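Local coordinates for phist (Plasmodium falciparum, PDB 4JLE), which is a PHIST-domain protein that binds the virulence factor PfEMP1 and travels with it to knobs on the surface of infected erythrocytes, at the interface of chains A and B. Sequence-based numbering; all coordinates share one arbitrary frame. Chains: chain A/B, Phist.

Contact 1: the interface of chains A and B. Residues chain A 107, 123; chain B 44, 105-107, 109-110.
At one end of the PHIST helical bundle the C-terminal parts of helices 77-110 of the two chains meet, A:Phe107 lying against B:Ala106 and B:Phe107. The ring of A:Phe107 enters edge first between the backbone of B:Ala106 and B:Phe107 and the ring of B:Phe44. Its CE2 lies 3.3 Å from the backbone N of B:Phe107, which sits in the plane of the ring at its edge together with the carbonyl carbon of B:Ala106. The same CE2 meets the methyl CB of B:Ala106 at 3.6 Å. Next to it, CD2 rests 3.6 Å from CB of B:Phe107, and the two Phe107 side chains slide past each other in opposite directions instead of stacking. On the other flank, the CE1–CZ edge of A:Phe107 faces B:Phe44 off-centre, beyond its CD2–CE2 rim, in an edge-to-face arrangement with the planes 89° apart and the centroids 5.5 Å from each other. With CG anti to the backbone N (chi1 173°), the A:Phe107 ring reaches across to the chain B helix, its CE2 corner at the B:Ala106–B:Phe107 peptide.

A:Val123, near the start of helix 117-165, divides its two methyls over the same chain B helix. CG2 meets CB of B:Ser109 at 3.5 Å and also touches CD2 of B:Leu110, whereas CG1 lies 3.8 Å from CB of B:Ala106. B:Ser109 OG turns back to its own helix and donates to the carbonyl O of B:Tyr105 at 2.7 Å, from above the carbonyl plane, leaving CB to meet the valine. The patch joins the two chains through closely fitted apolar surfaces and may support the dimer of the crystal.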
# COMPACT_ATOMS: atom_id res chain seq x y z
N PHE A 107 0.74 -12.38 -10.85
CA PHE A 107 -0.57 -12.95 -11.11
C PHE A 107 -0.84 -13.04 -12.62
O PHE A 107 -1.18 -14.11 -13.11
CB PHE A 107 -1.70 -12.19 -10.39
CG PHE A 107 -3.10 -12.65 -10.78
CD1 PHE A 107 -3.77 -12.07 -11.85
CD2 PHE A 107 -3.71 -13.72 -10.13
CE1 PHE A 107 -5.03 -12.54 -12.26
CE2 PHE A 107 -4.97 -14.18 -10.53
CZ PHE A 107 -5.63 -13.59 -11.59
N VAL A 123 -15.41 -16.39 -9.73
CA VAL A 123 -14.27 -15.79 -9.04
C VAL A 123 -14.51 -14.28 -8.90
O VAL A 123 -14.34 -13.73 -7.82
CB VAL A 123 -12.94 -16.10 -9.78
CG1 VAL A 123 -11.78 -15.23 -9.28
CG2 VAL A 123 -12.59 -17.56 -9.66
N PHE B 44 -9.94 -7.27 -15.00
CA PHE B 44 -9.27 -7.09 -13.72
C PHE B 44 -8.73 -5.67 -13.59
O PHE B 44 -8.78 -5.13 -12.49
CB PHE B 44 -8.18 -8.15 -13.48
CG PHE B 44 -8.72 -9.48 -12.99
CD1 PHE B 44 -9.58 -9.55 -11.89
CD2 PHE B 44 -8.32 -10.68 -13.59
CE1 PHE B 44 -10.07 -10.79 -11.44
CE2 PHE B 44 -8.79 -11.91 -13.12
CZ PHE B 44 -9.67 -11.95 -12.05
N TYR B 105 -6.38 -16.08 -4.35
CA TYR B 105 -7.64 -16.81 -4.53
C TYR B 105 -7.92 -16.98 -6.04
O TYR B 105 -8.22 -18.10 -6.48
CB TYR B 105 -8.82 -16.07 -3.85
CG TYR B 105 -10.15 -16.77 -4.08
CD1 TYR B 105 -10.54 -17.84 -3.27
CD2 TYR B 105 -10.96 -16.44 -5.15
CE1 TYR B 105 -11.73 -18.52 -3.50
CE2 TYR B 105 -12.15 -17.13 -5.40
CZ TYR B 105 -12.54 -18.16 -4.56
OH TYR B 105 -13.72 -18.84 -4.76
N ALA B 106 -7.85 -15.88 -6.80
CA ALA B 106 -8.11 -15.85 -8.23
C ALA B 106 -7.08 -16.67 -8.98
O ALA B 106 -7.46 -17.38 -9.90
CB ALA B 106 -8.14 -14.42 -8.76
N PHE B 107 -5.81 -16.64 -8.57
CA PHE B 107 -4.76 -17.40 -9.24
C PHE B 107 -5.02 -18.91 -9.17
O PHE B 107 -5.02 -19.58 -10.20
CB PHE B 107 -3.37 -17.05 -8.71
CG PHE B 107 -2.27 -17.84 -9.37
CD1 PHE B 107 -1.96 -17.63 -10.72
CD2 PHE B 107 -1.52 -18.75 -8.65
CE1 PHE B 107 -0.96 -18.37 -11.33
CE2 PHE B 107 -0.49 -19.47 -9.26
CZ PHE B 107 -0.24 -19.29 -10.60
N SER B 109 -7.90 -20.43 -8.34
CA SER B 109 -9.22 -20.82 -8.86
C SER B 109 -9.26 -20.90 -10.38
O SER B 109 -10.05 -21.67 -10.92
CB SER B 109 -10.29 -19.84 -8.40
OG SER B 109 -10.33 -19.70 -6.99
N LEU B 110 -8.46 -20.09 -11.07
CA LEU B 110 -8.52 -19.98 -12.53
C LEU B 110 -7.48 -20.81 -13.26
O LEU B 110 -7.47 -20.85 -14.49
CB LEU B 110 -8.38 -18.48 -12.95
CG LEU B 110 -9.48 -17.51 -12.47
CD1 LEU B 110 -9.11 -16.11 -12.77
CD2 LEU B 110 -10.83 -17.80 -13.09

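Contact 2: the interface of chains A and B. Residues chain A 66, 79-80, 83-84; chain B 146, 149-150.
B:Phe150, on the long helix 117-163, is clasped between A:Ile66 and A:Tyr79, which take opposite faces of its ring. The methyl CG2 of A:Ile66 stands over the centre of one face, 3.5 Å from the ring centroid, in a CH-pi contact. A:Tyr79 turns its CE1 edge to the other face, toward the rim; the ring planes are 72° apart, with CE1 3.8 Å from CE2 of B:Phe150. At the leading rim, CZ of B:Phe150 meets CB of A:Lys83 at 3.6 Å and CE1 of A:Phe84 at 3.7 Å. The backbone O of A:Lys80 lies in the ring plane at its edge. This packing on both faces and at the far rim would restrict tilting of the ring.

One turn back along the chain B helix, CB of B:Leu146 packs on CD1 of A:Ile66 at 3.6 Å, the two side chains crossing at about a right angle. B:Glu149 reaches past A:Tyr79 to A:Lys83: with CG opposite its backbone N (chi1 -177°) and the chain extended beyond, the carboxylate arrives beside the lysine's aliphatic stem. CG of A:Lys83 lies over the rim of one face of A:Tyr79, and a bend at chi2 (-68°) turns CD and NZ toward the carboxylate of B:Glu149. The lysine NZ forms a salt bridge with OE2 of B:Glu149 at 3.4 Å, long enough that the hydrogen bond is weak. The phenol oxygen OH of A:Tyr79 lies 3.5 Å from CG of B:Glu149. In the crystal dimer the site seats the long helix of chain B on helices 37-72 and 77-110 of chain A, and probably contributes to a three-helix packing shared between the chains.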
# COMPACT_ATOMS: atom_id res chain seq x y z
N ILE A 66 21.18 10.67 8.37
CA ILE A 66 20.52 11.88 8.85
C ILE A 66 20.98 12.19 10.30
O ILE A 66 21.02 13.36 10.68
CB ILE A 66 18.96 11.80 8.68
CG1 ILE A 66 18.54 11.50 7.21
CG2 ILE A 66 18.24 13.05 9.21
CD1 ILE A 66 19.06 12.46 6.12
N TYR A 79 11.98 16.65 17.20
CA TYR A 79 11.89 16.95 15.77
C TYR A 79 12.37 15.75 14.94
O TYR A 79 11.70 15.33 14.00
CB TYR A 79 12.69 18.22 15.41
CG TYR A 79 12.73 18.49 13.91
CD1 TYR A 79 13.71 17.91 13.10
CD2 TYR A 79 11.80 19.32 13.31
CE1 TYR A 79 13.75 18.15 11.73
CE2 TYR A 79 11.79 19.53 11.93
CZ TYR A 79 12.79 18.97 11.14
OH TYR A 79 12.82 19.21 9.79
N LYS A 80 13.53 15.20 15.32
CA LYS A 80 14.15 14.08 14.65
C LYS A 80 13.22 12.87 14.55
O LYS A 80 13.00 12.37 13.45
CB LYS A 80 15.45 13.70 15.36
CG LYS A 80 16.11 12.44 14.81
CD LYS A 80 17.14 11.98 15.80
CE LYS A 80 17.14 10.50 15.90
NZ LYS A 80 18.33 10.03 16.65
N LYS A 83 9.92 13.39 12.45
CA LYS A 83 10.21 13.42 11.02
C LYS A 83 10.61 12.06 10.55
O LYS A 83 10.19 11.67 9.48
CB LYS A 83 11.28 14.47 10.68
CG LYS A 83 10.84 15.91 10.90
CD LYS A 83 9.77 16.37 9.95
CE LYS A 83 8.99 17.53 10.53
NZ LYS A 83 8.24 18.27 9.47
N PHE A 84 11.34 11.30 11.34
CA PHE A 84 11.68 9.91 10.98
C PHE A 84 10.42 9.04 10.92
O PHE A 84 10.30 8.22 10.03
CB PHE A 84 12.66 9.30 12.01
CG PHE A 84 14.11 9.66 11.86
CD1 PHE A 84 14.51 10.62 10.94
CD2 PHE A 84 15.09 9.02 12.62
CE1 PHE A 84 15.85 10.94 10.80
CE2 PHE A 84 16.44 9.32 12.46
CZ PHE A 84 16.81 10.30 11.57
N LEU B 146 15.25 13.94 3.22
CA LEU B 146 15.49 14.17 4.64
C LEU B 146 16.72 15.01 4.89
O LEU B 146 16.70 15.84 5.81
CB LEU B 146 15.57 12.85 5.39
CG LEU B 146 14.24 12.07 5.47
CD1 LEU B 146 14.49 10.61 5.77
CD2 LEU B 146 13.34 12.64 6.56
N GLU B 149 15.66 18.69 4.28
CA GLU B 149 14.70 19.05 5.32
C GLU B 149 15.41 19.28 6.69
O GLU B 149 15.14 20.27 7.38
CB GLU B 149 13.61 17.96 5.41
CG GLU B 149 12.52 18.27 6.43
CD GLU B 149 11.56 17.16 6.81
OE1 GLU B 149 12.02 16.04 7.12
OE2 GLU B 149 10.35 17.47 6.95
N PHE B 150 16.33 18.39 7.06
CA PHE B 150 17.07 18.49 8.32
C PHE B 150 18.12 19.59 8.28
O PHE B 150 18.25 20.33 9.26
CB PHE B 150 17.69 17.14 8.67
CG PHE B 150 16.71 16.22 9.37
CD1 PHE B 150 15.65 15.63 8.67
CD2 PHE B 150 16.84 15.94 10.73
CE1 PHE B 150 14.75 14.79 9.32
CE2 PHE B 150 15.94 15.09 11.38
CZ PHE B 150 14.89 14.52 10.67

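Contact 1 and contact 2 lie about 43 Å apart, measured between the centres of their C-alpha atoms, toward opposite ends of the elongated assembly. Helix 77-110 of chain A serves both, with its C-terminal part in contact 1 and its first turns in contact 2. Contact 1 adds helix 37-72 of chain B and the long helix of chain A; contact 2 adds helix 37-72 of chain A and the long helix of chain B. Because each long helix packs on its partner's shorter helices, the bundles appear to be built by exchange, while Phe107 touches its counterpart. The intertwined dimer may be specific to the crystal.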